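Local coordinates for type II secretion pathway related protein (Escherichia coli, PDB 3SOL) that serves as the pilotin of the type II secretion system, a lipoprotein that probably guides secretin subunits to the outer membrane, at residues Ser4-Gln9 with Lys46-Leu51; Ala16-Lys21 with Asp62-Leu67; Ile35-Asn40 with Leu51-Ile56. One frame throughout, in Å; residues are numbered along the deposited sequence.

Contact 1 (Ser4-Gln9 with Lys46-Leu51); sequences SEQLEQ and KGWQSL
Q6 and W48 meet because both set CG anti to the carbonyl carbon, at chi1 -68° and -56°, which brings Q6 CG over one face of the indole. Q6 CG lies offset toward the rim of this face, as a CH-pi donor to the five-membered ring, while Q6 CB stands 3.7 Å from W48 CD2. The glutamine chain then bends at chi2, and its amide plane is steeply inclined to the ring. Q9, extended beyond CG, crosses the indole at about a right angle and brings OE1 to 3.4 Å from W48 CH2. On the opposite face of the ring, K46 CB sits over the centre, so the tryptophan is sandwiched between aliphatic carbons. This is a loop packing against the first turns of a helix: G47, with positive phi, closes helix 32-45 in a Schellman motif, and W48 and L51 follow. At the start of helix 5-23, S4 OG accepts from L7 N at 3.2 Å, an ST motif. L51 CD2 presses on L7 CB at 3.4 Å, a tight fit, and L51 CD1 lies 3.9 Å from the backbone Q6 O. M10 and A43 touch both W48 and L51.

Contact 2 (Ala16-Lys21 with Asp62-Leu67); sequences ATRYLK and DIYVRL
R18 and Y64 supply the charged and aromatic part of this buried meeting of helix 5-23 with helix 53-69, whose short segments approach to 9.8 Å between axes at a crossing angle of -54°. With CG anti to the backbone N and the chain extended from there to NE, R18 lies across one face of the tyrosine from CG to the guanidinium. The guanidinium stacks flat on the ring, the planes only 4° apart, and R18 CZ lies over the ring, 4.0 Å from the Y64 centroid, a cation-pi pair. Nearer the backbone, R18 CD adds a CH-pi contact, 3.6 Å from Y64 CD1. An alanine in place of R18 would probably leave that face of Y64 without its cation and aliphatic cover, and D61, the salt-bridge partner of R18 NH1, without its mate.

The apolar contacts centre on Y19. Its ring is oblique to that of Y64, with Y19 CD1 3.6 Å from Y64 CE1, and the neighbouring ring atom Y19 CE1 lies 3.7 Å from L67 CB. F81 of helix 74-84 packs on L67 and A16.

Polar ends find partners beyond the two segments: Y19 OH is hydrogen-bonded to E74 and K77, and Y64 OH to R23 NE. Each tyrosine thus presents carbon to the helix interface while its hydroxyl is hydrogen-bonded to residues outside the two segments, and the salt bridge to D61 probably helps to hold the guanidinium flat against the ring, coupling electrostatics to packing in a single side chain.

Contact 3 (Ile35-Asn40 with Leu51-Ile56); sequences ILNVAN and LTQEDI
The carbonyl oxygen of L36 accepts the helical bond from N40 N at 2.8 Å and also receives the flank of a side chain from the next helix, Q53 CG lying 3.6 Å from L36 O. Q53 is extended beyond CG and reaches over the backbone of helix 32-45, where its amide group settles among L36, N37 and N40. N40 crosses it at about a right angle: chi1 of -172° places N40 CG anti to its own backbone N, and the amide plane stands 39° from that of Q53. N40 CB lies 3.7 Å from Q53 CG. The amide of N37 meets the same group almost perpendicularly, so that three amide side chains gather over this side of the contact.

Beneath this polar layer the packing is aliphatic. L36 and I56 slide past each other in opposite directions, bringing L36 CD2 within 3.7 Å of I56 CG2, and A39 CB looks onto I56 CD1 at a looser 4.3 Å. M10 of helix 5-23 touches A39, and L7 of the same helix touches L51.

The second segment begins its helix with a side-chain cap: T52 OG1 accepts from D55 N at 3.1 Å, making T52 the N-cap of helix 53-69. That helix packs its first turn on helix 32-45, which precedes it across the loop 46-52, giving a helix-loop-helix arrangement within the all-helical pilotin fold of the PulS_OutS family.

How the contacts relate
The three contacts show how a small helical domain is tied together by reusing its elements. Contacts 1 and 3 share L51, and their centres are 10 Å apart; L7 CD1 bridges them, 3.8 Å from I56 N. Contacts 1 and 2 use opposite ends of helix 5-23, with centres about 19 Å apart, yet E8 OE2 reaches to 3.9 Å from I63 CD1. Contacts 2 and 3 both draw on helix 53-69 and meet again where T17 CG2 lies 3.6 Å from I35 CD1, so helices 5-23, 32-45 and 53-69 pack pairwise. Contact 2 lies nearest the centre of the chain. The disulfide between C24 and C78 further ties the region just after helix 5-23 to helix 74-84.

Contact 1 (Ser4-Gln9 with Lys46-Leu51)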
loop_
_atom_site.group_PDB
_atom_site.type_symbol
_atom_site.label_atom_id
_atom_site.label_comp_id
_atom_site.label_asym_id
_atom_site.label_seq_id
_atom_site.Cartn_x
_atom_site.Cartn_y
_atom_site.Cartn_z
ATOM N N SER A 4 3.618 15.086 4.970
ATOM C CA SER A 4 3.053 14.444 6.195
ATOM C C SER A 4 3.586 13.017 6.306
ATOM O O SER A 4 3.550 12.249 5.335
ATOM C CB SER A 4 1.514 14.463 6.159
ATOM O OG SER A 4 0.941 13.398 6.913
ATOM N N GLU A 5 4.087 12.666 7.487
ATOM C CA GLU A 5 4.663 11.339 7.710
ATOM C C GLU A 5 3.597 10.250 7.797
ATOM O O GLU A 5 3.865 9.108 7.464
ATOM C CB GLU A 5 5.523 11.321 8.973
ATOM C CG GLU A 5 6.740 12.251 8.928
ATOM C CD GLU A 5 7.794 11.829 7.902
ATOM O OE1 GLU A 5 7.902 10.621 7.589
ATOM O OE2 GLU A 5 8.526 12.719 7.414
ATOM N N GLN A 6 2.399 10.605 8.246
ATOM C CA GLN A 6 1.293 9.656 8.320
ATOM C C GLN A 6 0.829 9.326 6.896
ATOM O O GLN A 6 0.544 8.167 6.578
ATOM C CB GLN A 6 0.130 10.229 9.135
ATOM C CG GLN A 6 0.414 10.418 10.636
ATOM C CD GLN A 6 1.396 11.540 10.940
ATOM O OE1 GLN A 6 1.427 12.563 10.250
ATOM N NE2 GLN A 6 2.207 11.349 11.977
ATOM N N LEU A 7 0.776 10.358 6.050
ATOM C CA LEU A 7 0.446 10.208 4.631
ATOM C C LEU A 7 1.526 9.406 3.911
ATOM O O LEU A 7 1.214 8.502 3.124
ATOM C CB LEU A 7 0.286 11.579 3.959
ATOM C CG LEU A 7 -0.020 11.620 2.459
ATOM C CD1 LEU A 7 -1.174 10.708 2.097
ATOM C CD2 LEU A 7 -0.326 13.031 2.023
ATOM N N GLU A 8 2.788 9.748 4.174
ATOM C CA GLU A 8 3.930 9.003 3.624
ATOM C C GLU A 8 3.850 7.514 3.982
ATOM O O GLU A 8 4.034 6.647 3.120
ATOM C CB GLU A 8 5.252 9.600 4.126
ATOM C CG GLU A 8 6.482 9.151 3.325
ATOM C CD GLU A 8 6.643 9.903 1.992
ATOM O OE1 GLU A 8 6.766 11.156 2.017
ATOM O OE2 GLU A 8 6.667 9.231 0.926
ATOM N N GLN A 9 3.579 7.231 5.255
ATOM C CA GLN A 9 3.385 5.862 5.744
ATOM C C GLN A 9 2.239 5.155 5.022
ATOM O O GLN A 9 2.441 4.124 4.397
ATOM C CB GLN A 9 3.117 5.871 7.259
ATOM C CG GLN A 9 2.469 4.580 7.816
ATOM C CD GLN A 9 2.636 4.427 9.333
ATOM O OE1 GLN A 9 2.767 5.412 10.065
ATOM N NE2 GLN A 9 2.641 3.176 9.801
ATOM N N LYS A 46 -6.314 5.400 14.030
ATOM C CA LYS A 46 -5.089 6.015 14.565
ATOM C C LYS A 46 -5.264 7.497 14.941
ATOM O O LYS A 46 -4.320 8.129 15.420
ATOM C CB LYS A 46 -3.923 5.871 13.573
ATOM C CG LYS A 46 -3.008 4.680 13.837
ATOM C CD LYS A 46 -3.674 3.357 13.485
ATOM C CE LYS A 46 -2.650 2.295 13.115
ATOM N NZ LYS A 46 -1.992 2.588 11.804
ATOM N N GLY A 47 -6.458 8.045 14.719
ATOM C CA GLY A 47 -6.750 9.442 15.037
ATOM C C GLY A 47 -6.309 10.425 13.965
ATOM O O GLY A 47 -6.320 11.630 14.199
ATOM N N TRP A 48 -5.928 9.915 12.790
ATOM C CA TRP A 48 -5.487 10.757 11.674
ATOM C C TRP A 48 -6.703 11.246 10.880
ATOM O O TRP A 48 -7.303 10.490 10.116
ATOM C CB TRP A 48 -4.518 9.995 10.753
ATOM C CG TRP A 48 -3.305 9.428 11.452
ATOM C CD1 TRP A 48 -2.773 9.842 12.646
ATOM C CD2 TRP A 48 -2.454 8.369 10.985
ATOM N NE1 TRP A 48 -1.659 9.095 12.954
ATOM C CE2 TRP A 48 -1.442 8.184 11.955
ATOM C CE3 TRP A 48 -2.452 7.554 9.847
ATOM C CZ2 TRP A 48 -0.435 7.222 11.814
ATOM C CZ3 TRP A 48 -1.450 6.599 9.714
ATOM C CH2 TRP A 48 -0.459 6.441 10.693
ATOM N N GLN A 49 -7.047 12.515 11.061
ATOM C CA GLN A 49 -8.276 13.084 10.507
ATOM C C GLN A 49 -8.049 13.752 9.153
ATOM O O GLN A 49 -8.949 13.773 8.307
ATOM C CB GLN A 49 -8.882 14.076 11.507
ATOM C CG GLN A 49 -9.083 13.464 12.902
ATOM C CD GLN A 49 -9.959 14.296 13.830
ATOM O OE1 GLN A 49 -9.842 15.525 13.898
ATOM N NE2 GLN A 49 -10.837 13.619 14.568
ATOM N N SER A 50 -6.841 14.270 8.944
ATOM C CA SER A 50 -6.503 15.000 7.717
ATOM C C SER A 50 -6.430 14.115 6.472
ATOM O O SER A 50 -6.739 14.571 5.373
ATOM C CB SER A 50 -5.160 15.731 7.881
ATOM O OG SER A 50 -4.061 14.842 7.692
ATOM N N LEU A 51 -6.004 12.867 6.641
ATOM C CA LEU A 51 -5.762 11.976 5.504
ATOM C C LEU A 51 -7.041 11.614 4.765
ATOM O O LEU A 51 -7.982 11.099 5.367
ATOM C CB LEU A 51 -5.096 10.675 5.964
ATOM C CG LEU A 51 -3.634 10.719 6.397
ATOM C CD1 LEU A 51 -3.155 9.292 6.633
ATOM C CD2 LEU A 51 -2.781 11.399 5.341
#

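Contact 2 (Ala16-Lys21 with Asp62-Leu67)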
loop_
_atom_site.group_PDB
_atom_site.type_symbol
_atom_site.label_atom_id
_atom_site.label_comp_id
_atom_site.label_asym_id
_atom_site.label_seq_id
_atom_site.Cartn_x
_atom_site.Cartn_y
_atom_site.Cartn_z
ATOM N N ALA A 16 2.924 -0.396 -2.068
ATOM C CA ALA A 16 3.527 -1.724 -1.946
ATOM C C ALA A 16 2.490 -2.823 -2.208
ATOM O O ALA A 16 2.785 -3.847 -2.829
ATOM C CB ALA A 16 4.159 -1.885 -0.538
ATOM N N THR A 17 1.259 -2.591 -1.750
ATOM C CA THR A 17 0.175 -3.538 -1.948
ATOM C C THR A 17 -0.195 -3.589 -3.432
ATOM O O THR A 17 -0.422 -4.666 -3.998
ATOM C CB THR A 17 -1.046 -3.159 -1.053
ATOM O OG1 THR A 17 -0.612 -3.128 0.330
ATOM C CG2 THR A 17 -2.125 -4.165 -1.199
ATOM N N ARG A 18 -0.221 -2.425 -4.084
ATOM C CA ARG A 18 -0.391 -2.374 -5.552
ATOM C C ARG A 18 0.734 -3.120 -6.289
ATOM O O ARG A 18 0.507 -3.857 -7.260
ATOM C CB ARG A 18 -0.471 -0.944 -6.022
ATOM C CG ARG A 18 -0.535 -0.774 -7.508
ATOM C CD ARG A 18 -0.562 0.731 -7.805
ATOM N NE ARG A 18 -0.630 1.011 -9.226
ATOM C CZ ARG A 18 -0.591 2.232 -9.760
ATOM N NH1 ARG A 18 -0.463 3.317 -8.992
ATOM N NH2 ARG A 18 -0.695 2.370 -11.078
ATOM N N TYR A 19 1.951 -2.937 -5.819
ATOM C CA TYR A 19 3.090 -3.650 -6.395
ATOM C C TYR A 19 2.912 -5.167 -6.271
ATOM O O TYR A 19 3.142 -5.887 -7.224
ATOM C CB TYR A 19 4.400 -3.187 -5.755
ATOM C CG TYR A 19 5.575 -3.197 -6.716
ATOM C CD1 TYR A 19 5.973 -2.036 -7.343
ATOM C CD2 TYR A 19 6.274 -4.364 -7.001
ATOM C CE1 TYR A 19 7.038 -2.013 -8.223
ATOM C CE2 TYR A 19 7.355 -4.358 -7.913
ATOM C CZ TYR A 19 7.719 -3.169 -8.505
ATOM O OH TYR A 19 8.766 -3.072 -9.386
ATOM N N LEU A 20 2.463 -5.642 -5.109
ATOM C CA LEU A 20 2.224 -7.071 -4.916
ATOM C C LEU A 20 1.179 -7.613 -5.875
ATOM O O LEU A 20 1.351 -8.701 -6.452
ATOM C CB LEU A 20 1.803 -7.355 -3.467
ATOM C CG LEU A 20 2.919 -7.319 -2.437
ATOM C CD1 LEU A 20 2.344 -7.657 -1.059
ATOM C CD2 LEU A 20 4.063 -8.304 -2.838
ATOM N N LYS A 21 0.100 -6.860 -6.052
ATOM C CA LYS A 21 -0.982 -7.275 -6.922
ATOM C C LYS A 21 -0.585 -7.284 -8.395
ATOM O O LYS A 21 -0.924 -8.194 -9.125
ATOM C CB LYS A 21 -2.187 -6.357 -6.727
ATOM C CG LYS A 21 -2.924 -6.607 -5.445
ATOM C CD LYS A 21 -3.887 -5.455 -5.114
ATOM C CE LYS A 21 -4.965 -5.269 -6.126
ATOM N NZ LYS A 21 -5.810 -4.093 -5.746
ATOM N N ASP A 62 2.671 8.089 -7.070
ATOM C CA ASP A 62 4.014 8.635 -7.256
ATOM C C ASP A 62 5.085 7.710 -6.693
ATOM O O ASP A 62 6.136 7.517 -7.312
ATOM C CB ASP A 62 4.113 9.999 -6.588
ATOM C CG ASP A 62 3.295 11.065 -7.298
ATOM O OD1 ASP A 62 2.983 10.917 -8.506
ATOM O OD2 ASP A 62 2.974 12.066 -6.635
ATOM N N ILE A 63 4.812 7.127 -5.525
ATOM C CA ILE A 63 5.698 6.143 -4.925
ATOM C C ILE A 63 5.803 4.915 -5.817
ATOM O O ILE A 63 6.890 4.374 -6.012
ATOM C CB ILE A 63 5.227 5.717 -3.519
ATOM C CG1 ILE A 63 5.336 6.898 -2.540
ATOM C CG2 ILE A 63 6.060 4.542 -3.012
ATOM C CD1 ILE A 63 4.582 6.703 -1.247
ATOM N N TYR A 64 4.678 4.483 -6.376
ATOM C CA TYR A 64 4.683 3.295 -7.210
ATOM C C TYR A 64 5.649 3.435 -8.385
ATOM O O TYR A 64 6.398 2.503 -8.703
ATOM C CB TYR A 64 3.281 3.028 -7.721
ATOM C CG TYR A 64 3.150 1.751 -8.529
ATOM C CD1 TYR A 64 3.032 0.522 -7.896
ATOM C CD2 TYR A 64 3.127 1.782 -9.920
ATOM C CE1 TYR A 64 2.887 -0.650 -8.625
ATOM C CE2 TYR A 64 2.986 0.612 -10.656
ATOM C CZ TYR A 64 2.865 -0.599 -9.991
ATOM O OH TYR A 64 2.729 -1.768 -10.692
ATOM N N VAL A 65 5.629 4.597 -9.027
ATOM C CA VAL A 65 6.545 4.865 -10.125
ATOM C C VAL A 65 7.996 4.738 -9.668
ATOM O O VAL A 65 8.814 4.110 -10.350
ATOM C CB VAL A 65 6.309 6.240 -10.717
ATOM C CG1 VAL A 65 7.432 6.593 -11.698
ATOM C CG2 VAL A 65 4.938 6.284 -11.380
ATOM N N ARG A 66 8.311 5.302 -8.509
ATOM C CA ARG A 66 9.659 5.182 -7.969
ATOM C C ARG A 66 10.016 3.722 -7.708
ATOM O O ARG A 66 11.137 3.309 -8.005
ATOM C CB ARG A 66 9.843 6.020 -6.696
ATOM C CG ARG A 66 9.604 7.495 -6.918
ATOM C CD ARG A 66 10.327 8.360 -5.900
ATOM N NE ARG A 66 9.855 8.181 -4.524
ATOM C CZ ARG A 66 8.826 8.831 -3.965
ATOM N NH1 ARG A 66 8.094 9.707 -4.657
ATOM N NH2 ARG A 66 8.515 8.589 -2.691
ATOM N N LEU A 67 9.063 2.936 -7.187
ATOM C CA LEU A 67 9.311 1.522 -6.896
ATOM C C LEU A 67 9.591 0.735 -8.168
ATOM O O LEU A 67 10.489 -0.101 -8.169
ATOM C CB LEU A 67 8.140 0.877 -6.143
ATOM C CG LEU A 67 7.817 1.411 -4.742
ATOM C CD1 LEU A 67 6.522 0.778 -4.214
ATOM C CD2 LEU A 67 8.983 1.142 -3.798
#

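Contact 3 (Ile35-Asn40 with Leu51-Ile56)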
loop_
_atom_site.group_PDB
_atom_site.type_symbol
_atom_site.label_atom_id
_atom_site.label_comp_id
_atom_site.label_asym_id
_atom_site.label_seq_id
_atom_site.Cartn_x
_atom_site.Cartn_y
_atom_site.Cartn_z
ATOM N N ILE A 35 -8.745 -1.420 -0.646
ATOM C CA ILE A 35 -7.475 -1.105 0.030
ATOM C C ILE A 35 -7.501 0.322 0.571
ATOM O O ILE A 35 -7.135 0.579 1.726
ATOM C CB ILE A 35 -6.265 -1.290 -0.938
ATOM C CG1 ILE A 35 -6.118 -2.775 -1.312
ATOM C CG2 ILE A 35 -4.972 -0.743 -0.316
ATOM C CD1 ILE A 35 -5.239 -3.038 -2.552
ATOM N N LEU A 36 -7.972 1.247 -0.250
ATOM C CA LEU A 36 -8.084 2.651 0.179
ATOM C C LEU A 36 -9.085 2.833 1.324
ATOM O O LEU A 36 -8.825 3.609 2.257
ATOM C CB LEU A 36 -8.409 3.550 -1.020
ATOM C CG LEU A 36 -7.237 3.755 -1.982
ATOM C CD1 LEU A 36 -7.691 4.418 -3.271
ATOM C CD2 LEU A 36 -6.151 4.602 -1.302
ATOM N N ASN A 37 -10.212 2.117 1.267
ATOM C CA ASN A 37 -11.217 2.144 2.344
ATOM C C ASN A 37 -10.614 1.685 3.659
ATOM O O ASN A 37 -10.880 2.266 4.706
ATOM C CB ASN A 37 -12.412 1.225 2.046
ATOM C CG ASN A 37 -13.305 1.737 0.918
ATOM O OD1 ASN A 37 -13.213 2.894 0.503
ATOM N ND2 ASN A 37 -14.176 0.856 0.407
ATOM N N VAL A 38 -9.828 0.618 3.590
ATOM C CA VAL A 38 -9.182 0.047 4.760
ATOM C C VAL A 38 -8.093 0.986 5.294
ATOM O O VAL A 38 -7.968 1.167 6.506
ATOM C CB VAL A 38 -8.609 -1.345 4.448
ATOM C CG1 VAL A 38 -7.750 -1.855 5.604
ATOM C CG2 VAL A 38 -9.744 -2.322 4.146
ATOM N N ALA A 39 -7.334 1.604 4.395
ATOM C CA ALA A 39 -6.362 2.634 4.787
ATOM C C ALA A 39 -7.042 3.827 5.464
ATOM O O ALA A 39 -6.513 4.377 6.428
ATOM C CB ALA A 39 -5.555 3.099 3.576
ATOM N N ASN A 40 -8.211 4.222 4.954
ATOM C CA ASN A 40 -9.002 5.309 5.539
ATOM C C ASN A 40 -9.542 4.915 6.912
ATOM O O ASN A 40 -9.500 5.711 7.858
ATOM C CB ASN A 40 -10.157 5.702 4.603
ATOM C CG ASN A 40 -10.903 6.965 5.060
ATOM O OD1 ASN A 40 -10.307 7.919 5.558
ATOM N ND2 ASN A 40 -12.215 6.966 4.876
ATOM N N LEU A 51 -6.004 12.867 6.641
ATOM C CA LEU A 51 -5.762 11.976 5.504
ATOM C C LEU A 51 -7.041 11.614 4.765
ATOM O O LEU A 51 -7.982 11.099 5.367
ATOM C CB LEU A 51 -5.096 10.675 5.964
ATOM C CG LEU A 51 -3.634 10.719 6.397
ATOM C CD1 LEU A 51 -3.155 9.292 6.633
ATOM C CD2 LEU A 51 -2.781 11.399 5.341
ATOM N N THR A 52 -7.059 11.871 3.460
ATOM C CA THR A 52 -8.162 11.470 2.598
ATOM C C THR A 52 -7.710 10.309 1.719
ATOM O O THR A 52 -6.505 10.096 1.537
ATOM C CB THR A 52 -8.616 12.636 1.706
ATOM O OG1 THR A 52 -7.526 13.069 0.887
ATOM C CG2 THR A 52 -9.090 13.805 2.549
ATOM N N GLN A 53 -8.666 9.555 1.176
ATOM C CA GLN A 53 -8.330 8.504 0.218
ATOM C C GLN A 53 -7.713 9.075 -1.064
ATOM O O GLN A 53 -6.846 8.445 -1.638
ATOM C CB GLN A 53 -9.543 7.619 -0.112
ATOM C CG GLN A 53 -10.026 6.789 1.074
ATOM C CD GLN A 53 -11.264 5.982 0.754
ATOM O OE1 GLN A 53 -11.279 5.233 -0.213
ATOM N NE2 GLN A 53 -12.310 6.135 1.561
ATOM N N GLU A 54 -8.142 10.252 -1.517
ATOM C CA GLU A 54 -7.494 10.851 -2.695
ATOM C C GLU A 54 -6.031 11.243 -2.432
ATOM O O GLU A 54 -5.194 11.050 -3.300
ATOM C CB GLU A 54 -8.275 12.048 -3.237
ATOM C CG GLU A 54 -8.256 13.254 -2.360
ATOM C CD GLU A 54 -9.275 14.297 -2.797
ATOM O OE1 GLU A 54 -9.226 14.703 -3.984
ATOM O OE2 GLU A 54 -10.122 14.698 -1.954
ATOM N N ASP A 55 -5.739 11.795 -1.250
ATOM C CA ASP A 55 -4.354 12.121 -0.860
ATOM C C ASP A 55 -3.499 10.855 -0.871
ATOM O O ASP A 55 -2.409 10.825 -1.465
ATOM C CB ASP A 55 -4.290 12.757 0.546
ATOM C CG ASP A 55 -4.704 14.231 0.567
ATOM O OD1 ASP A 55 -5.163 14.761 -0.474
ATOM O OD2 ASP A 55 -4.577 14.862 1.647
ATOM N N ILE A 56 -4.002 9.811 -0.213
ATOM C CA ILE A 56 -3.285 8.518 -0.127
ATOM C C ILE A 56 -3.076 7.928 -1.519
ATOM O O ILE A 56 -1.982 7.439 -1.834
ATOM C CB ILE A 56 -4.040 7.489 0.778
ATOM C CG1 ILE A 56 -4.071 7.966 2.241
ATOM C CG2 ILE A 56 -3.396 6.091 0.678
ATOM C CD1 ILE A 56 -5.201 7.366 3.080
#